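Local coordinates for protein exodeoxyribonuclease III (Archaeoglobus fulgidus, PDB 2VOA) that probably cleaves DNA at abasic sites as a metal-dependent AP endonuclease of the exonuclease III family, at residues A[137-151]-A[216-229]. The protein carries 1 engineered substitution. Sequence-based numbering, arbitrary orientation. Where two conformers were deposited one is given.
Engineered in segment 216-229: G217 (natural residue Val).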
loop_
_atom_site.group_PDB
_atom_site.type_symbol
_atom_site.label_atom_id
_atom_site.label_comp_id
_atom_site.label_asym_id
_atom_site.label_seq_id
_atom_site.Cartn_x
_atom_site.Cartn_y
_atom_site.Cartn_z
ATOM N N PHE A 137 -27.480 -17.418 -30.418
ATOM C CA PHE A 137 -28.094 -16.092 -30.294
ATOM C C PHE A 137 -29.591 -16.130 -29.968
ATOM O O PHE A 137 -30.183 -15.094 -29.692
ATOM C CB PHE A 137 -27.781 -15.219 -31.518
ATOM C CG PHE A 137 -26.368 -14.717 -31.525
ATOM C CD1 PHE A 137 -25.336 -15.495 -32.047
ATOM C CD2 PHE A 137 -26.064 -13.486 -30.948
ATOM C CE1 PHE A 137 -24.023 -15.030 -32.020
ATOM C CE2 PHE A 137 -24.769 -13.031 -30.904
ATOM C CZ PHE A 137 -23.742 -13.794 -31.441
ATOM N N ARG A 138 -30.173 -17.324 -29.994
ATOM C CA ARG A 138 -31.536 -17.560 -29.506
ATOM C C ARG A 138 -31.564 -18.003 -28.039
ATOM O O ARG A 138 -32.648 -18.300 -27.495
ATOM C CB ARG A 138 -32.252 -18.613 -30.367
ATOM C CG ARG A 138 -32.274 -18.295 -31.845
ATOM C CD ARG A 138 -33.528 -18.866 -32.499
ATOM N NE ARG A 138 -34.585 -17.853 -32.573
ATOM C CZ ARG A 138 -35.895 -18.093 -32.531
ATOM N NH1 ARG A 138 -36.369 -19.332 -32.396
ATOM N NH2 ARG A 138 -36.743 -17.073 -32.612
ATOM N N SER A 139 -30.384 -18.104 -27.425
ATOM C CA SER A 139 -30.259 -18.397 -25.987
ATOM C C SER A 139 -29.844 -17.143 -25.230
ATOM O O SER A 139 -29.479 -16.134 -25.838
ATOM C CB SER A 139 -29.200 -19.486 -25.726
ATOM O OG SER A 139 -27.854 -18.984 -25.800
ATOM N N PHE A 140 -29.886 -17.221 -23.902
ATOM C CA PHE A 140 -29.317 -16.175 -23.056
ATOM C C PHE A 140 -27.803 -16.325 -22.935
ATOM O O PHE A 140 -27.305 -17.302 -22.367
ATOM C CB PHE A 140 -29.885 -16.231 -21.638
ATOM C CG PHE A 140 -31.343 -15.879 -21.518
ATOM C CD1 PHE A 140 -31.986 -16.087 -20.288
ATOM C CD2 PHE A 140 -32.068 -15.328 -22.572
ATOM C CE1 PHE A 140 -33.347 -15.763 -20.116
ATOM C CE2 PHE A 140 -33.444 -15.003 -22.419
ATOM C CZ PHE A 140 -34.082 -15.232 -21.182
ATOM N N ALA A 141 -27.081 -15.351 -23.475
ATOM C CA ALA A 141 -25.640 -15.268 -23.319
ATOM C C ALA A 141 -25.232 -13.821 -23.097
ATOM O O ALA A 141 -25.892 -12.896 -23.596
ATOM C CB ALA A 141 -24.909 -15.841 -24.538
ATOM N N VAL A 142 -24.169 -13.649 -22.322
ATOM C CA VAL A 142 -23.574 -12.330 -22.077
ATOM C C VAL A 142 -22.083 -12.419 -22.367
ATOM O O VAL A 142 -21.398 -13.315 -21.857
ATOM C CB VAL A 142 -23.838 -11.804 -20.615
ATOM C CG1 VAL A 142 -25.304 -11.849 -20.255
ATOM C CG2 VAL A 142 -23.012 -12.544 -19.549
ATOM N N TRP A 143 -21.595 -11.493 -23.191
ATOM C CA TRP A 143 -20.174 -11.307 -23.407
ATOM C C TRP A 143 -19.908 -10.003 -22.685
ATOM O O TRP A 143 -20.526 -8.969 -22.988
ATOM C CB TRP A 143 -19.867 -11.265 -24.903
ATOM C CG TRP A 143 -18.567 -10.647 -25.273
ATOM C CD1 TRP A 143 -17.357 -10.749 -24.614
ATOM C CD2 TRP A 143 -18.332 -9.835 -26.427
ATOM N NE1 TRP A 143 -16.388 -10.023 -25.303
ATOM C CE2 TRP A 143 -16.974 -9.434 -26.393
ATOM C CE3 TRP A 143 -19.152 -9.369 -27.465
ATOM C CZ2 TRP A 143 -16.407 -8.592 -27.378
ATOM C CZ3 TRP A 143 -18.595 -8.513 -28.439
ATOM C CH2 TRP A 143 -17.225 -8.145 -28.379
ATOM N N CYS A 144 -19.068 -10.119 -21.647
ATOM C CA CYS A 144 -18.646 -9.024 -20.743
ATOM C C CYS A 144 -17.164 -8.746 -20.883
ATOM O O CYS A 144 -16.406 -9.600 -21.362
ATOM C CB CYS A 144 -18.856 -9.420 -19.283
ATOM S SG CYS A 144 -20.552 -9.516 -18.704
ATOM N N GLY A 145 -16.733 -7.566 -20.438
ATOM C CA GLY A 145 -15.325 -7.393 -20.180
ATOM C C GLY A 145 -14.806 -6.006 -20.393
ATOM O O GLY A 145 -15.571 -5.052 -20.576
ATOM N N ASP A 146 -13.485 -5.920 -20.315
ATOM C CA ASP A 146 -12.802 -4.707 -20.638
ATOM C C ASP A 146 -12.336 -4.913 -22.059
ATOM O O ASP A 146 -11.397 -5.672 -22.313
ATOM C CB ASP A 146 -11.629 -4.473 -19.695
ATOM C CG ASP A 146 -10.903 -3.166 -19.973
ATOM O OD1 ASP A 146 -11.166 -2.487 -21.005
ATOM O OD2 ASP A 146 -10.020 -2.828 -19.145
ATOM N N MET A 147 -13.039 -4.249 -22.967
ATOM C CA MET A 147 -12.853 -4.413 -24.417
ATOM C C MET A 147 -11.708 -3.575 -24.955
ATOM O O MET A 147 -11.243 -3.793 -26.077
ATOM C CB MET A 147 -14.166 -4.018 -25.130
ATOM C CG MET A 147 -15.438 -4.768 -24.627
ATOM S SD MET A 147 -15.208 -6.560 -24.471
ATOM C CE MET A 147 -16.874 -6.975 -23.953
ATOM N N ASN A 148 -11.274 -2.583 -24.179
ATOM C CA ASN A 148 -10.292 -1.606 -24.667
ATOM C C ASN A 148 -10.705 -1.044 -26.022
ATOM O O ASN A 148 -9.890 -0.752 -26.887
ATOM C CB ASN A 148 -8.876 -2.195 -24.686
ATOM C CG ASN A 148 -8.284 -2.274 -23.288
ATOM O OD1 ASN A 148 -8.227 -1.269 -22.575
ATOM N ND2 ASN A 148 -7.858 -3.462 -22.890
ATOM N N VAL A 149 -12.010 -0.856 -26.174
ATOM C CA VAL A 149 -12.545 -0.199 -27.364
ATOM C C VAL A 149 -13.715 0.653 -26.927
ATOM O O VAL A 149 -14.643 0.157 -26.277
ATOM C CB VAL A 149 -13.042 -1.215 -28.439
ATOM C CG1 VAL A 149 -13.706 -0.487 -29.637
ATOM C CG2 VAL A 149 -11.894 -2.101 -28.938
ATOM N N ALA A 150 -13.655 1.916 -27.315
ATOM C CA ALA A 150 -14.753 2.856 -27.128
ATOM C C ALA A 150 -15.392 2.982 -28.527
ATOM O O ALA A 150 -14.827 3.649 -29.426
ATOM C CB ALA A 150 -14.204 4.192 -26.658
ATOM N N PRO A 151 -16.528 2.287 -28.745
ATOM C CA PRO A 151 -17.001 2.135 -30.135
ATOM C C PRO A 151 -17.604 3.389 -30.783
ATOM O O PRO A 151 -17.529 3.528 -32.014
ATOM C CB PRO A 151 -18.076 1.042 -30.025
ATOM C CG PRO A 151 -18.622 1.197 -28.639
ATOM C CD PRO A 151 -17.409 1.583 -27.783
ATOM N N ARG A 216 -15.216 4.975 -21.953
ATOM C CA ARG A 216 -16.147 3.870 -21.707
ATOM C C ARG A 216 -15.752 2.717 -22.648
ATOM O O ARG A 216 -16.307 2.557 -23.755
ATOM C CB ARG A 216 -17.616 4.321 -21.888
ATOM C CG ARG A 216 -18.640 3.401 -21.144
ATOM C CD ARG A 216 -18.776 2.021 -21.791
ATOM N NE ARG A 216 -19.419 2.150 -23.095
ATOM C CZ ARG A 216 -20.198 1.235 -23.668
ATOM N NH1 ARG A 216 -20.423 0.046 -23.081
ATOM N NH2 ARG A 216 -20.758 1.516 -24.838
ATOM N N GLY A 217 -14.758 1.943 -22.200
ATOM C CA GLY A 217 -14.244 0.790 -22.964
ATOM C C GLY A 217 -14.658 -0.573 -22.403
ATOM O O GLY A 217 -14.269 -1.620 -22.956
ATOM N N ASP A 218 -15.415 -0.560 -21.311
ATOM C CA ASP A 218 -15.968 -1.762 -20.660
ATOM C C ASP A 218 -17.424 -1.932 -21.126
ATOM O O ASP A 218 -18.142 -0.947 -21.323
ATOM C CB ASP A 218 -15.925 -1.630 -19.131
ATOM C CG ASP A 218 -14.533 -1.387 -18.610
ATOM O OD1 ASP A 218 -14.163 -0.206 -18.387
ATOM O OD2 ASP A 218 -13.815 -2.393 -18.441
ATOM N N ALA A 219 -17.883 -3.177 -21.294
ATOM C CA ALA A 219 -19.230 -3.379 -21.846
ATOM C C ALA A 219 -19.850 -4.683 -21.329
ATOM O O ALA A 219 -19.125 -5.631 -20.962
ATOM C CB ALA A 219 -19.227 -3.344 -23.399
ATOM N N ILE A 220 -21.184 -4.688 -21.305
ATOM C CA ILE A 220 -21.958 -5.903 -21.131
ATOM C C ILE A 220 -22.810 -6.063 -22.389
ATOM O O ILE A 220 -23.701 -5.253 -22.649
ATOM C CB ILE A 220 -22.868 -5.833 -19.884
ATOM C CG1 ILE A 220 -22.003 -5.745 -18.607
ATOM C CG2 ILE A 220 -23.822 -7.055 -19.846
ATOM C CD1 ILE A 220 -22.804 -5.356 -17.350
ATOM N N LEU A 221 -22.511 -7.102 -23.173
ATOM C CA LEU A 221 -23.201 -7.335 -24.438
ATOM C C LEU A 221 -24.089 -8.548 -24.274
ATOM O O LEU A 221 -23.612 -9.600 -23.866
ATOM C CB LEU A 221 -22.198 -7.574 -25.569
ATOM C CG LEU A 221 -21.212 -6.475 -26.006
ATOM C CD1 LEU A 221 -21.821 -5.092 -25.939
ATOM C CD2 LEU A 221 -19.983 -6.491 -25.200
ATOM N N ALA A 222 -25.378 -8.390 -24.553
ATOM C CA ALA A 222 -26.317 -9.491 -24.328
ATOM C C ALA A 222 -26.939 -9.946 -25.651
ATOM O O ALA A 222 -27.155 -9.137 -26.575
ATOM C CB ALA A 222 -27.411 -9.043 -23.347
ATOM N N THR A 223 -27.235 -11.244 -25.756
ATOM C CA THR A 223 -27.903 -11.749 -26.950
ATOM C C THR A 223 -29.309 -11.159 -26.997
ATOM O O THR A 223 -29.806 -10.700 -25.964
ATOM C CB THR A 223 -28.022 -13.289 -26.912
ATOM O OG1 THR A 223 -28.590 -13.696 -25.654
ATOM C CG2 THR A 223 -26.652 -13.926 -27.146
ATOM N N PRO A 224 -29.938 -11.112 -28.193
ATOM C CA PRO A 224 -31.248 -10.435 -28.274
ATOM C C PRO A 224 -32.332 -10.812 -27.233
ATOM O O PRO A 224 -32.928 -9.898 -26.665
ATOM C CB PRO A 224 -31.710 -10.669 -29.722
ATOM C CG PRO A 224 -30.422 -10.978 -30.496
ATOM C CD PRO A 224 -29.466 -11.610 -29.500
ATOM N N PRO A 225 -32.559 -12.123 -26.951
ATOM C CA PRO A 225 -33.644 -12.476 -26.023
ATOM C C PRO A 225 -33.344 -12.040 -24.588
ATOM O O PRO A 225 -34.271 -11.733 -23.840
ATOM C CB PRO A 225 -33.730 -14.009 -26.101
ATOM C CG PRO A 225 -32.654 -14.463 -26.964
ATOM C CD PRO A 225 -31.837 -13.318 -27.438
ATOM N N LEU A 226 -32.069 -12.020 -24.216
ATOM C CA LEU A 226 -31.667 -11.518 -22.913
ATOM C C LEU A 226 -31.700 -9.980 -22.861
ATOM O O LEU A 226 -32.200 -9.387 -21.890
ATOM C CB LEU A 226 -30.293 -12.066 -22.534
ATOM C CG LEU A 226 -29.814 -11.640 -21.147
ATOM C CD1 LEU A 226 -30.876 -12.028 -20.063
ATOM C CD2 LEU A 226 -28.445 -12.234 -20.824
ATOM N N ALA A 227 -31.204 -9.345 -23.918
ATOM C CA ALA A 227 -31.241 -7.878 -24.023
ATOM C C ALA A 227 -32.663 -7.331 -23.912
ATOM O O ALA A 227 -32.878 -6.284 -23.290
ATOM C CB ALA A 227 -30.585 -7.437 -25.328
ATOM N N GLU A 228 -33.626 -8.028 -24.528
ATOM C CA GLU A 228 -35.040 -7.632 -24.482
ATOM C C GLU A 228 -35.552 -7.449 -23.055
ATOM O O GLU A 228 -36.463 -6.641 -22.826
ATOM C CB GLU A 228 -35.919 -8.643 -25.226
ATOM C CG GLU A 228 -35.749 -8.610 -26.747
ATOM C CD GLU A 228 -36.451 -7.424 -27.433
ATOM O OE1 GLU A 228 -37.310 -6.758 -26.797
ATOM O OE2 GLU A 228 -36.145 -7.178 -28.633
ATOM N N ARG A 229 -34.967 -8.216 -22.128
ATOM C CA ARG A 229 -35.323 -8.232 -20.698
ATOM C C ARG A 229 -34.455 -7.282 -19.850
ATOM O O ARG A 229 -34.639 -7.189 -18.633
ATOM C CB ARG A 229 -35.246 -9.677 -20.168
ATOM C CG ARG A 229 -36.385 -10.553 -20.695
ATOM C CD ARG A 229 -36.253 -11.991 -20.213
ATOM N NE ARG A 229 -37.321 -12.834 -20.768
ATOM C CZ ARG A 229 -38.426 -13.205 -20.128
ATOM N NH1 ARG A 229 -38.656 -12.834 -18.868
ATOM N NH2 ARG A 229 -39.311 -13.963 -20.760
HETATM O O HOH W 1 -17.240 0.028 -24.784
#
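W143 and L221 form a hydrogen-bonded pair where strands 141-144 and 218-222 run antiparallel inside one sheet, W143 N to L221 O at 2.8 Å and L221 N to W143 O at 2.7 Å. G145 and A219 repeat the exchange, and M147 N reaches the carbonyl of G217, an engineered residue that replaces valine. At the other end a side chain takes over the pairing: T223 OG1, held between its backbone N and carbonyl carbon (chi1 51°), gives its proton to S139 O at 2.6 Å, in the carbonyl plane, and accepts A141 N at 3.1 Å. An alanine in place of T223 would probably leave S139 O and A141 N without their shared hydroxyl and the loop leading into strand 141-144 less firmly tied to helix 224-227.

Apolar packing follows. M147 CE and L221 CD2 meet tip to tip at 3.4 Å, tighter than usual, and both lie over one face of the W143 indole, toward its rim; helix 170-180 covers this side. On the other sheet face I220 and A222 meet strand 251-255. Beyond the strands, L226 CD1 sits over the centre of the F140 ring, 4.2 Å from the centroid, while P225 CB meets the ring edge in plane.

Polar groups gather at the far end. D146 OD1 accepts N148 N in an Asx turn, and D218 OD2 lies 3.7 Å from D146 OD1, the carboxylate planes 47° apart. D146 OD2 takes a hydrogen bond from N8; D218 OD1 is hydrogen-bonded to T199 and H248. One water bridges V149 O and R216 O. Such neighbouring inner strands, bringing acidic residues to a predicted magnesium and catalytic site, are characteristic of the DNase I-like fold of AP endonucleases.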